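Local structure of beta-porphyranase A (4AW7) at residues A[225-230]-A[269-274]; A[140-145]-A[192-197]; A[370-375]-A[385-390]. The protein hydrolyses the beta-D-galactopyranose-(1->4)-alpha-L-galactopyranose-6-sulfate linkages of the red-seaweed polysaccharide porphyran, releasing mostly a sulfated disaccharide. All blocks are in the same frame, centred on the assembly; numbering follows the deposited sequence.

In the fold
Contacts 1 and 2 belong to one parallel sheet, the barrel of the catalytic domain, in which strands 136-142, 189-195, 225-233 and 268-276 follow one another side by side. Their centres lie about 8 Å apart, and they meet directly: Glu142 OE2 of contact 2 is 2.6 Å from Ser227 OG and 2.7 Å from Ser271 OG of contact 1. Both reach the same galactose, contact 1 through Glu272, the assigned nucleophile, and contact 2 through Asn145, next to Glu146, the assigned proton donor. Contact 3 is a hairpin of the accessory beta structure, with its centre about 25 Å from that of contact 1 and about 32 Å from that of contact 2, away from the sugar.

Contact 1: residues A[225-230]-A[269-274]; sequences GFSVHL and AISEFG. With GLA (alpha-D-galactopyranose), chain B; GAL (beta-D-galactopyranose), chain D.
His229 and Glu272 each set CG anti to the carbonyl carbon (chi1 -63° and -55°), which raises imidazole and carboxylate together on the face of the sheet that carries Ser227 and Ala269. The Glu272 chain passes over the ring: its CG makes a CH-pi contact, 3.7 Å from the centroid of the His229 ring. Farther out, Glu272 CD stands 3.4 Å above the ring plane near the rim, the planes 23° apart, so the carboxylate is stacked on the imidazole. At the ring edge, Ser271 OG, held mainly by its bond to Glu142, accepts a weak, bent bond from His229 NE2 at 2.9 Å, while ND1 is bonded to Glu146. A leucine in place of His229 would probably leave Ser271 and Glu146 without their nitrogen partners and strip the flat ring from the Glu272 carboxylate.

The backbones run parallel. Between the Ser227-Ala269 and Leu230-Phe273 pairs the second strand holds one residue more than the first, as in a beta bulge, and Ser271 has non-extended angles there. Beyond it regular bonding resumes, Leu230 N to Glu272 O and Gly274 N to Leu230 O, each 3.0 Å. On the other face Val228 CG2 packs on Ile270 CD1 at 3.6 Å; branched aliphatic residues suit this side, which helices 245-262 and 293-305 cover.

Such a strand pair belongs to a (beta/alpha)8 barrel, with polar residues at its mouth and an apolar outer layer. Glu272 OE1 is bonded to Tyr231, whereas OE2 forms a salt bridge with Arg69 and lies 2.6 Å from the galactose O2. Gripped through both oxygens and backed by a flat ring, the carboxylate holds Glu272 OE1 over one face of the sugar, 3.1 Å from its anomeric carbon C1, consistent with its assignment as nucleophile.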
loop_
_atom_site.group_PDB
_atom_site.type_symbol
_atom_site.label_atom_id
_atom_site.label_comp_id
_atom_site.label_asym_id
_atom_site.label_seq_id
_atom_site.Cartn_x
_atom_site.Cartn_y
_atom_site.Cartn_z
ATOM N N GLY A 225 -6.830 -4.334 -11.236
ATOM C CA GLY A 225 -5.632 -4.065 -10.443
ATOM C C GLY A 225 -5.243 -5.214 -9.566
ATOM O O GLY A 225 -5.935 -6.218 -9.531
ATOM N N PHE A 226 -4.096 -5.038 -8.929
ATOM C CA PHE A 226 -3.470 -6.120 -8.153
ATOM C C PHE A 226 -3.390 -5.717 -6.712
ATOM O O PHE A 226 -2.999 -4.597 -6.385
ATOM C CB PHE A 226 -2.096 -6.461 -8.732
ATOM C CG PHE A 226 -2.201 -6.933 -10.166
ATOM C CD1 PHE A 226 -2.873 -8.112 -10.458
ATOM C CD2 PHE A 226 -1.663 -6.208 -11.205
ATOM C CE1 PHE A 226 -3.028 -8.536 -11.769
ATOM C CE2 PHE A 226 -1.826 -6.630 -12.526
ATOM C CZ PHE A 226 -2.506 -7.794 -12.798
ATOM N N SER A 227 -3.732 -6.654 -5.830
ATOM C CA SER A 227 -3.831 -6.387 -4.411
ATOM C C SER A 227 -2.958 -7.299 -3.569
ATOM O O SER A 227 -2.841 -8.497 -3.821
ATOM C CB SER A 227 -5.282 -6.455 -3.952
ATOM O OG SER A 227 -5.851 -7.735 -4.048
ATOM N N VAL A 228 -2.367 -6.688 -2.540
ATOM C CA VAL A 228 -1.507 -7.332 -1.589
ATOM C C VAL A 228 -1.769 -6.757 -0.202
ATOM O O VAL A 228 -2.283 -5.654 -0.052
ATOM C CB VAL A 228 -0.033 -7.219 -1.953
ATOM C CG1 VAL A 228 0.291 -7.698 -3.399
ATOM C CG2 VAL A 228 0.439 -5.895 -1.706
ATOM N N HIS A 229 -1.382 -7.524 0.808
ATOM C CA HIS A 229 -1.397 -7.110 2.202
ATOM C C HIS A 229 0.027 -6.875 2.662
ATOM O O HIS A 229 0.927 -7.676 2.328
ATOM C CB HIS A 229 -2.034 -8.202 3.052
ATOM C CG HIS A 229 -3.464 -8.456 2.701
ATOM N ND1 HIS A 229 -4.176 -9.547 3.166
ATOM C CD2 HIS A 229 -4.301 -7.755 1.903
ATOM C CE1 HIS A 229 -5.412 -9.449 2.683
ATOM N NE2 HIS A 229 -5.506 -8.384 1.917
ATOM N N LEU A 230 0.242 -5.775 3.376
ATOM C CA LEU A 230 1.575 -5.394 3.848
ATOM C C LEU A 230 1.601 -5.289 5.357
ATOM O O LEU A 230 0.971 -4.391 5.933
ATOM C CB LEU A 230 2.006 -4.054 3.234
ATOM C CG LEU A 230 2.208 -4.040 1.724
ATOM C CD1 LEU A 230 2.453 -2.598 1.279
ATOM C CD2 LEU A 230 3.325 -4.993 1.268
ATOM N N ALA A 269 -3.820 -2.153 -5.151
ATOM C CA ALA A 269 -4.716 -1.934 -4.019
ATOM C C ALA A 269 -4.112 -2.625 -2.815
ATOM O O ALA A 269 -3.798 -3.826 -2.884
ATOM C CB ALA A 269 -6.112 -2.475 -4.322
ATOM N N ILE A 270 -3.852 -1.879 -1.743
ATOM C CA ILE A 270 -3.285 -2.437 -0.531
ATOM C C ILE A 270 -4.445 -2.645 0.421
ATOM O O ILE A 270 -4.837 -1.755 1.169
ATOM C CB ILE A 270 -2.143 -1.579 0.072
ATOM C CG1 ILE A 270 -1.127 -1.193 -0.999
ATOM C CG2 ILE A 270 -1.527 -2.278 1.275
ATOM C CD1 ILE A 270 -0.513 -2.417 -1.766
ATOM N N SER A 271 -5.070 -3.815 0.302
ATOM C CA SER A 271 -6.356 -4.015 0.962
ATOM C C SER A 271 -6.275 -4.224 2.471
ATOM O O SER A 271 -7.292 -4.151 3.151
ATOM C CB SER A 271 -7.165 -5.120 0.251
ATOM O OG SER A 271 -6.389 -6.285 0.114
ATOM N N GLU A 272 -5.053 -4.456 2.987
ATOM C CA GLU A 272 -4.734 -4.388 4.412
ATOM C C GLU A 272 -3.281 -3.962 4.558
ATOM O O GLU A 272 -2.428 -4.486 3.867
ATOM C CB GLU A 272 -4.844 -5.736 5.127
ATOM C CG GLU A 272 -6.187 -6.467 4.991
ATOM C CD GLU A 272 -6.154 -7.857 5.576
ATOM O OE1 GLU A 272 -5.259 -8.172 6.390
ATOM O OE2 GLU A 272 -7.019 -8.676 5.224
ATOM N N PHE A 273 -2.998 -3.036 5.457
ATOM C CA PHE A 273 -1.622 -2.788 5.878
ATOM C C PHE A 273 -1.561 -2.479 7.369
ATOM O O PHE A 273 -2.434 -1.809 7.909
ATOM C CB PHE A 273 -0.878 -1.754 5.043
ATOM C CG PHE A 273 -1.359 -0.322 5.126
ATOM C CD1 PHE A 273 -2.407 0.150 4.311
ATOM C CD2 PHE A 273 -0.736 0.598 5.972
ATOM C CE1 PHE A 273 -2.774 1.476 4.324
ATOM C CE2 PHE A 273 -1.104 1.933 5.956
ATOM C CZ PHE A 273 -2.113 2.377 5.158
ATOM N N GLY A 274 -0.528 -2.958 8.035
ATOM C CA GLY A 274 -0.402 -2.710 9.448
ATOM C C GLY A 274 0.705 -3.511 10.091
ATOM O O GLY A 274 1.725 -3.815 9.466
HETATM C C1 GLA B . -4.610 -11.139 6.984
HETATM C C2 GLA B . -6.106 -11.450 7.178
HETATM C C3 GLA B . -6.681 -10.673 8.349
HETATM C C4 GLA B . -5.791 -10.735 9.564
HETATM C C5 GLA B . -4.372 -10.279 9.182
HETATM C C6 GLA B . -3.520 -10.042 10.482
HETATM O O1 GLA B . -4.306 -9.968 6.354
HETATM O O2 GLA B . -6.830 -11.188 5.932
HETATM O O3 GLA B . -7.902 -11.214 8.779
HETATM O O4 GLA B . -5.767 -12.077 10.089
HETATM O O5 GLA B . -3.885 -11.295 8.190
HETATM O O6 GLA B . -3.674 -8.610 10.883
HETATM C C1 GAL D . -4.610 -11.139 6.984
HETATM C C2 GAL D . -6.106 -11.450 7.178
HETATM C C3 GAL D . -6.681 -10.673 8.349
HETATM C C4 GAL D . -5.791 -10.735 9.564
HETATM C C5 GAL D . -4.372 -10.279 9.182
HETATM C C6 GAL D . -3.520 -10.042 10.482
HETATM O O1 GAL D . -4.122 -11.974 5.859
HETATM O O2 GAL D . -6.830 -11.188 5.932
HETATM O O3 GAL D . -7.902 -11.214 8.779
HETATM O O4 GAL D . -5.767 -12.077 10.089
HETATM O O5 GAL D . -3.885 -11.295 8.190
HETATM O O6 GAL D . -3.674 -8.610 10.883
#

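Contact 2: residues A[140-145]-A[192-197]; sequences FFEPLN and GYAAAY. With K (potassium ion), chain F; GAL (beta-D-galactopyranose), chain D; GLA (alpha-D-galactopyranose), chain B.
Most of the contact is made by Ala194 CB. Glu142 OE2 comes to 3.3 Å from this methyl, Leu144 O to 3.6 Å, and Asn145 CA to 3.8 Å. No hydrogen bond crosses here, and a side chain as small as alanine suits a spot hemmed in by a carboxylate and two stretches of backbone. The cis peptide between Gly192 and Tyr193, followed by the positive phi of Ala194, turns the chain here.

The groups that touch Ala194 are held by others. Glu142 reaches across the barrel interior on an extended chain; its OE2 is bonded to Ser227 and Ser271, and its OE1 pairs with Arg69. Arg69 also binds Asn145 OD1, which fixes the amide's orientation and directs ND2 to the sugar. On the remote side, Tyr193 OH at 2.9 Å and Tyr197 O at 3.1 Å bind the potassium ion with Tyr207.

With CG anti to the backbone N (chi1 -176°), Asn145 projects into the pocket, and ND2 donates a nearly straight bond of 2.8 Å to galactose O2. Asn145 directly precedes Glu146, the probable proton donor, as in clan GH-A glycosidases, where this asparagine holds the 2-hydroxyl at subsite -1; the bond is consistent with that role here.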
loop_
_atom_site.group_PDB
_atom_site.type_symbol
_atom_site.label_atom_id
_atom_site.label_comp_id
_atom_site.label_asym_id
_atom_site.label_seq_id
_atom_site.Cartn_x
_atom_site.Cartn_y
_atom_site.Cartn_z
ATOM N N PHE A 140 -14.984 -1.807 -5.405
ATOM C CA PHE A 140 -13.964 -2.846 -5.608
ATOM C C PHE A 140 -14.491 -4.179 -5.150
ATOM O O PHE A 140 -15.046 -4.314 -4.070
ATOM C CB PHE A 140 -12.678 -2.537 -4.824
ATOM C CG PHE A 140 -12.124 -1.169 -5.111
ATOM C CD1 PHE A 140 -11.366 -0.969 -6.241
ATOM C CD2 PHE A 140 -12.397 -0.086 -4.296
ATOM C CE1 PHE A 140 -10.913 0.271 -6.571
ATOM C CE2 PHE A 140 -11.919 1.162 -4.599
ATOM C CZ PHE A 140 -11.208 1.347 -5.753
ATOM N N PHE A 141 -14.268 -5.203 -5.979
ATOM C CA PHE A 141 -14.535 -6.590 -5.589
ATOM C C PHE A 141 -13.209 -7.344 -5.672
ATOM O O PHE A 141 -12.535 -7.307 -6.689
ATOM C CB PHE A 141 -15.592 -7.218 -6.497
ATOM C CG PHE A 141 -15.983 -8.628 -6.114
ATOM C CD1 PHE A 141 -16.095 -9.030 -4.790
ATOM C CD2 PHE A 141 -16.301 -9.562 -7.089
ATOM C CE1 PHE A 141 -16.467 -10.309 -4.452
ATOM C CE2 PHE A 141 -16.727 -10.841 -6.729
ATOM C CZ PHE A 141 -16.803 -11.212 -5.431
ATOM N N GLU A 142 -12.889 -8.027 -4.580
ATOM C CA GLU A 142 -11.621 -8.738 -4.369
ATOM C C GLU A 142 -12.030 -10.174 -4.004
ATOM O O GLU A 142 -12.186 -10.510 -2.829
ATOM C CB GLU A 142 -10.853 -8.038 -3.263
ATOM C CG GLU A 142 -9.441 -8.521 -3.020
ATOM C CD GLU A 142 -8.760 -7.774 -1.870
ATOM O OE1 GLU A 142 -9.430 -7.491 -0.858
ATOM O OE2 GLU A 142 -7.535 -7.517 -2.015
ATOM N N PRO A 143 -12.308 -11.016 -5.033
ATOM C CA PRO A 143 -13.057 -12.258 -4.825
ATOM C C PRO A 143 -12.733 -13.165 -3.640
ATOM O O PRO A 143 -13.633 -13.689 -3.038
ATOM C CB PRO A 143 -12.833 -12.952 -6.165
ATOM C CG PRO A 143 -12.919 -11.857 -7.163
ATOM C CD PRO A 143 -12.324 -10.648 -6.464
ATOM N N LEU A 144 -11.449 -13.436 -3.379
ATOM C CA LEU A 144 -11.062 -14.303 -2.268
ATOM C C LEU A 144 -9.916 -13.710 -1.477
ATOM O O LEU A 144 -8.866 -13.420 -2.049
ATOM C CB LEU A 144 -10.655 -15.686 -2.788
ATOM C CG LEU A 144 -11.658 -16.503 -3.587
ATOM C CD1 LEU A 144 -10.982 -17.719 -4.204
ATOM C CD2 LEU A 144 -12.828 -16.966 -2.644
ATOM N N ASN A 145 -10.106 -13.570 -0.193
ATOM C CA ASN A 145 -9.063 -13.061 0.680
ATOM C C ASN A 145 -8.014 -14.128 0.952
ATOM O O ASN A 145 -8.361 -15.279 1.255
ATOM C CB ASN A 145 -9.684 -12.655 1.995
ATOM C CG ASN A 145 -8.668 -12.029 2.931
ATOM O OD1 ASN A 145 -7.977 -11.067 2.556
ATOM N ND2 ASN A 145 -8.564 -12.560 4.153
ATOM N N GLY A 192 -7.160 -8.444 -7.393
ATOM C CA GLY A 192 -6.729 -9.687 -6.763
ATOM C C GLY A 192 -5.240 -9.759 -6.659
ATOM O O GLY A 192 -4.528 -8.970 -7.281
ATOM N N TYR A 193 -4.706 -10.704 -5.895
ATOM C CA TYR A 193 -5.401 -11.816 -5.219
ATOM C C TYR A 193 -5.466 -11.702 -3.706
ATOM O O TYR A 193 -5.671 -12.686 -3.037
ATOM C CB TYR A 193 -4.792 -13.161 -5.647
ATOM C CG TYR A 193 -3.344 -13.372 -5.237
ATOM C CD1 TYR A 193 -3.004 -13.963 -4.030
ATOM C CD2 TYR A 193 -2.302 -13.007 -6.083
ATOM C CE1 TYR A 193 -1.680 -14.157 -3.672
ATOM C CE2 TYR A 193 -1.001 -13.202 -5.717
ATOM C CZ TYR A 193 -0.686 -13.755 -4.518
ATOM O OH TYR A 193 0.660 -13.969 -4.152
ATOM N N ALA A 194 -5.325 -10.498 -3.179
ATOM C CA ALA A 194 -5.381 -10.263 -1.746
ATOM C C ALA A 194 -4.268 -11.031 -1.062
ATOM O O ALA A 194 -4.480 -11.733 -0.061
ATOM C CB ALA A 194 -6.773 -10.621 -1.144
ATOM N N ALA A 195 -3.042 -10.836 -1.562
ATOM C CA ALA A 195 -1.899 -11.684 -1.178
ATOM C C ALA A 195 -1.500 -11.466 0.283
ATOM O O ALA A 195 -1.122 -10.354 0.693
ATOM C CB ALA A 195 -0.756 -11.347 -2.075
ATOM N N ALA A 196 -1.496 -12.551 1.039
ATOM C CA ALA A 196 -1.116 -12.509 2.460
ATOM C C ALA A 196 0.318 -12.513 2.728
ATOM O O ALA A 196 0.759 -12.081 3.792
ATOM C CB ALA A 196 -1.660 -13.760 3.159
ATOM N N TYR A 197 1.083 -13.058 1.829
ATOM C CA TYR A 197 2.515 -13.458 2.157
ATOM C C TYR A 197 3.332 -13.137 0.919
ATOM O O TYR A 197 3.620 -14.022 0.110
ATOM C CB TYR A 197 2.653 -14.959 2.566
ATOM C CG TYR A 197 4.073 -15.481 2.750
ATOM C CD1 TYR A 197 4.868 -15.013 3.804
ATOM C CD2 TYR A 197 4.600 -16.490 1.921
ATOM C CE1 TYR A 197 6.141 -15.509 4.024
ATOM C CE2 TYR A 197 5.905 -16.985 2.135
ATOM C CZ TYR A 197 6.660 -16.496 3.177
ATOM O OH TYR A 197 7.972 -16.950 3.395
HETATM K K K F . 0.936 -14.488 -1.353
HETATM C C1 GAL D . -4.610 -11.139 6.984
HETATM C C2 GAL D . -6.106 -11.450 7.178
HETATM C C3 GAL D . -6.681 -10.673 8.349
HETATM C C4 GAL D . -5.791 -10.735 9.564
HETATM C C5 GAL D . -4.372 -10.279 9.182
HETATM C C6 GAL D . -3.520 -10.042 10.482
HETATM O O1 GAL D . -4.122 -11.974 5.859
HETATM O O2 GAL D . -6.830 -11.188 5.932
HETATM O O3 GAL D . -7.902 -11.214 8.779
HETATM O O4 GAL D . -5.767 -12.077 10.089
HETATM O O5 GAL D . -3.885 -11.295 8.190
HETATM O O6 GAL D . -3.674 -8.610 10.883
HETATM C C1 GLA B . -4.610 -11.139 6.984
HETATM C C2 GLA B . -6.106 -11.450 7.178
HETATM C C3 GLA B . -6.681 -10.673 8.349
HETATM C C4 GLA B . -5.791 -10.735 9.564
HETATM C C5 GLA B . -4.372 -10.279 9.182
HETATM C C6 GLA B . -3.520 -10.042 10.482
HETATM O O1 GLA B . -4.306 -9.968 6.354
HETATM O O2 GLA B . -6.830 -11.188 5.932
HETATM O O3 GLA B . -7.902 -11.214 8.779
HETATM O O4 GLA B . -5.767 -12.077 10.089
HETATM O O5 GLA B . -3.885 -11.295 8.190
HETATM O O6 GLA B . -3.674 -8.610 10.883
#

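Contact 3: residues A[370-375]-A[385-390]; sequences GERVDI and QAFKDG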
loop_
_atom_site.group_PDB
_atom_site.type_symbol
_atom_site.label_atom_id
_atom_site.label_comp_id
_atom_site.label_asym_id
_atom_site.label_seq_id
_atom_site.Cartn_x
_atom_site.Cartn_y
_atom_site.Cartn_z
ATOM N N GLY A 370 -4.440 18.881 -0.113
ATOM C CA GLY A 370 -3.881 19.885 -0.973
ATOM C C GLY A 370 -3.007 19.340 -2.054
ATOM O O GLY A 370 -2.811 18.123 -2.175
ATOM N N GLU A 371 -2.434 20.228 -2.840
ATOM C CA GLU A 371 -1.513 19.856 -3.898
ATOM C C GLU A 371 -0.158 19.546 -3.320
ATOM O O GLU A 371 0.378 20.271 -2.485
ATOM C CB GLU A 371 -1.396 20.971 -4.918
ATOM C CG GLU A 371 -2.688 21.107 -5.762
ATOM C CD GLU A 371 -2.663 22.254 -6.725
ATOM O OE1 GLU A 371 -2.437 23.376 -6.259
ATOM O OE2 GLU A 371 -2.921 22.025 -7.919
ATOM N N ARG A 372 0.440 18.460 -3.764
ATOM C CA ARG A 372 1.813 18.184 -3.429
ATOM C C ARG A 372 2.688 19.356 -3.836
ATOM O O ARG A 372 2.481 19.956 -4.893
ATOM C CB ARG A 372 2.284 16.925 -4.160
ATOM C CG ARG A 372 1.733 15.656 -3.603
ATOM C CD ARG A 372 1.941 14.510 -4.570
ATOM N NE ARG A 372 1.585 13.213 -3.975
ATOM C CZ ARG A 372 0.347 12.754 -3.843
ATOM N NH1 ARG A 372 -0.720 13.406 -4.301
ATOM N NH2 ARG A 372 0.153 11.602 -3.225
ATOM N N VAL A 373 3.685 19.633 -2.999
ATOM C CA VAL A 373 4.746 20.572 -3.350
ATOM C C VAL A 373 6.084 19.874 -3.290
ATOM O O VAL A 373 6.204 18.780 -2.727
ATOM C CB VAL A 373 4.739 21.861 -2.500
ATOM C CG1 VAL A 373 3.370 22.585 -2.714
ATOM C CG2 VAL A 373 5.005 21.554 -1.026
ATOM N N ASP A 374 7.110 20.484 -3.884
ATOM C CA ASP A 374 8.364 19.764 -3.975
ATOM C C ASP A 374 8.997 19.573 -2.613
ATOM O O ASP A 374 9.027 20.495 -1.805
ATOM C CB ASP A 374 9.326 20.412 -4.965
ATOM C CG ASP A 374 10.397 19.466 -5.415
ATOM O OD1 ASP A 374 10.147 18.257 -5.457
ATOM O OD2 ASP A 374 11.507 19.900 -5.698
ATOM N N ILE A 375 9.536 18.392 -2.381
ATOM C CA ILE A 375 10.209 18.093 -1.125
ATOM C C ILE A 375 11.200 17.006 -1.417
ATOM O O ILE A 375 10.919 16.150 -2.228
ATOM C CB ILE A 375 9.176 17.790 0.112
ATOM C CG1 ILE A 375 9.951 17.679 1.438
ATOM C CG2 ILE A 375 8.240 16.626 -0.150
ATOM C CD1 ILE A 375 9.061 17.719 2.714
ATOM N N GLN A 385 6.831 14.232 3.146
ATOM C CA GLN A 385 5.720 14.634 2.303
ATOM C C GLN A 385 5.407 16.088 2.560
ATOM O O GLN A 385 5.636 16.583 3.666
ATOM C CB GLN A 385 4.468 13.791 2.588
ATOM C CG GLN A 385 4.591 12.351 2.195
ATOM C CD GLN A 385 4.549 12.124 0.696
ATOM O OE1 GLN A 385 3.707 12.696 0.017
ATOM N NE2 GLN A 385 5.415 11.269 0.178
ATOM N N ALA A 386 4.877 16.783 1.570
ATOM C CA ALA A 386 4.369 18.143 1.783
ATOM C C ALA A 386 3.228 18.422 0.838
ATOM O O ALA A 386 3.246 18.019 -0.325
ATOM C CB ALA A 386 5.484 19.178 1.568
ATOM N N PHE A 387 2.245 19.154 1.341
ATOM C CA PHE A 387 1.018 19.513 0.608
ATOM C C PHE A 387 0.627 20.928 0.941
ATOM O O PHE A 387 0.776 21.383 2.080
ATOM C CB PHE A 387 -0.165 18.582 0.965
ATOM C CG PHE A 387 0.183 17.129 0.958
ATOM C CD1 PHE A 387 0.159 16.410 -0.222
ATOM C CD2 PHE A 387 0.567 16.475 2.123
ATOM C CE1 PHE A 387 0.495 15.049 -0.251
ATOM C CE2 PHE A 387 0.910 15.140 2.108
ATOM C CZ PHE A 387 0.872 14.424 0.930
ATOM N N LYS A 388 0.089 21.622 -0.065
ATOM C CA LYS A 388 -0.373 23.001 0.100
ATOM C C LYS A 388 -1.825 23.087 -0.340
ATOM O O LYS A 388 -2.161 22.785 -1.485
ATOM C CB LYS A 388 0.487 23.944 -0.719
ATOM C CG LYS A 388 0.154 25.423 -0.552
ATOM C CD LYS A 388 0.991 26.363 -1.532
ATOM C CE LYS A 388 0.699 27.863 -1.293
ATOM N NZ LYS A 388 -0.712 28.262 -1.611
ATOM N N ASP A 389 -2.686 23.459 0.593
ATOM C CA ASP A 389 -4.117 23.616 0.362
ATOM C C ASP A 389 -4.470 25.061 0.608
ATOM O O ASP A 389 -4.624 25.479 1.749
ATOM C CB ASP A 389 -4.892 22.734 1.307
ATOM C CG ASP A 389 -6.382 22.784 1.094
ATOM O OD1 ASP A 389 -6.797 23.058 -0.029
ATOM O OD2 ASP A 389 -7.118 22.515 2.070
ATOM N N GLY A 390 -4.560 25.823 -0.467
ATOM C CA GLY A 390 -4.780 27.261 -0.365
ATOM C C GLY A 390 -3.711 27.867 0.529
ATOM O O GLY A 390 -2.518 27.728 0.255
HETATM O O HOH W 1 -2.181 24.441 -3.697
HETATM O O HOH W 2 3.414 11.779 -2.513
#
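Gly370 lies with its CA 3.4 Å from Lys388 O, and glycine is called for: a CB would collide with that carbonyl. Glu371 and Lys388 form a hydrogen-bonded antiparallel pair, Glu371 N to Lys388 O at 2.9 Å and Lys388 N to Glu371 O at 2.8 Å. A water links Glu371 OE1 to the same Lys388 O, while OE2 forms a salt bridge with Arg29.

Arg372 lays its long aliphatic stem alongside Phe387, CG 3.6 Å from ring atom CE1, and its planar cation, turned nearly perpendicular to the ring with CE1 over the centre of one face, suits the backbone carbonyls beyond. A second water accepts from Arg372 NE at 2.7 Å and links it to Gln385 OE1. Val373 N bonds Ala386 O at 3.2 Å; its CG2 packs on Ala386 CB at 3.6 Å. Ile375, with CG1 anti to the backbone N (chi1 -172°), brings CD1 to 4.0 Å from Ala386 CB.

The hairpin is part of a mixed sheet in which strand 21-25 flanks 371-377 and puts Val24 against Ile375 and Ala386. Arg372 and Gln385 tie it to the barrel: the guanidinium bonds Met305 O at the end of helix 293-305, and Gln385 bonds Glu306.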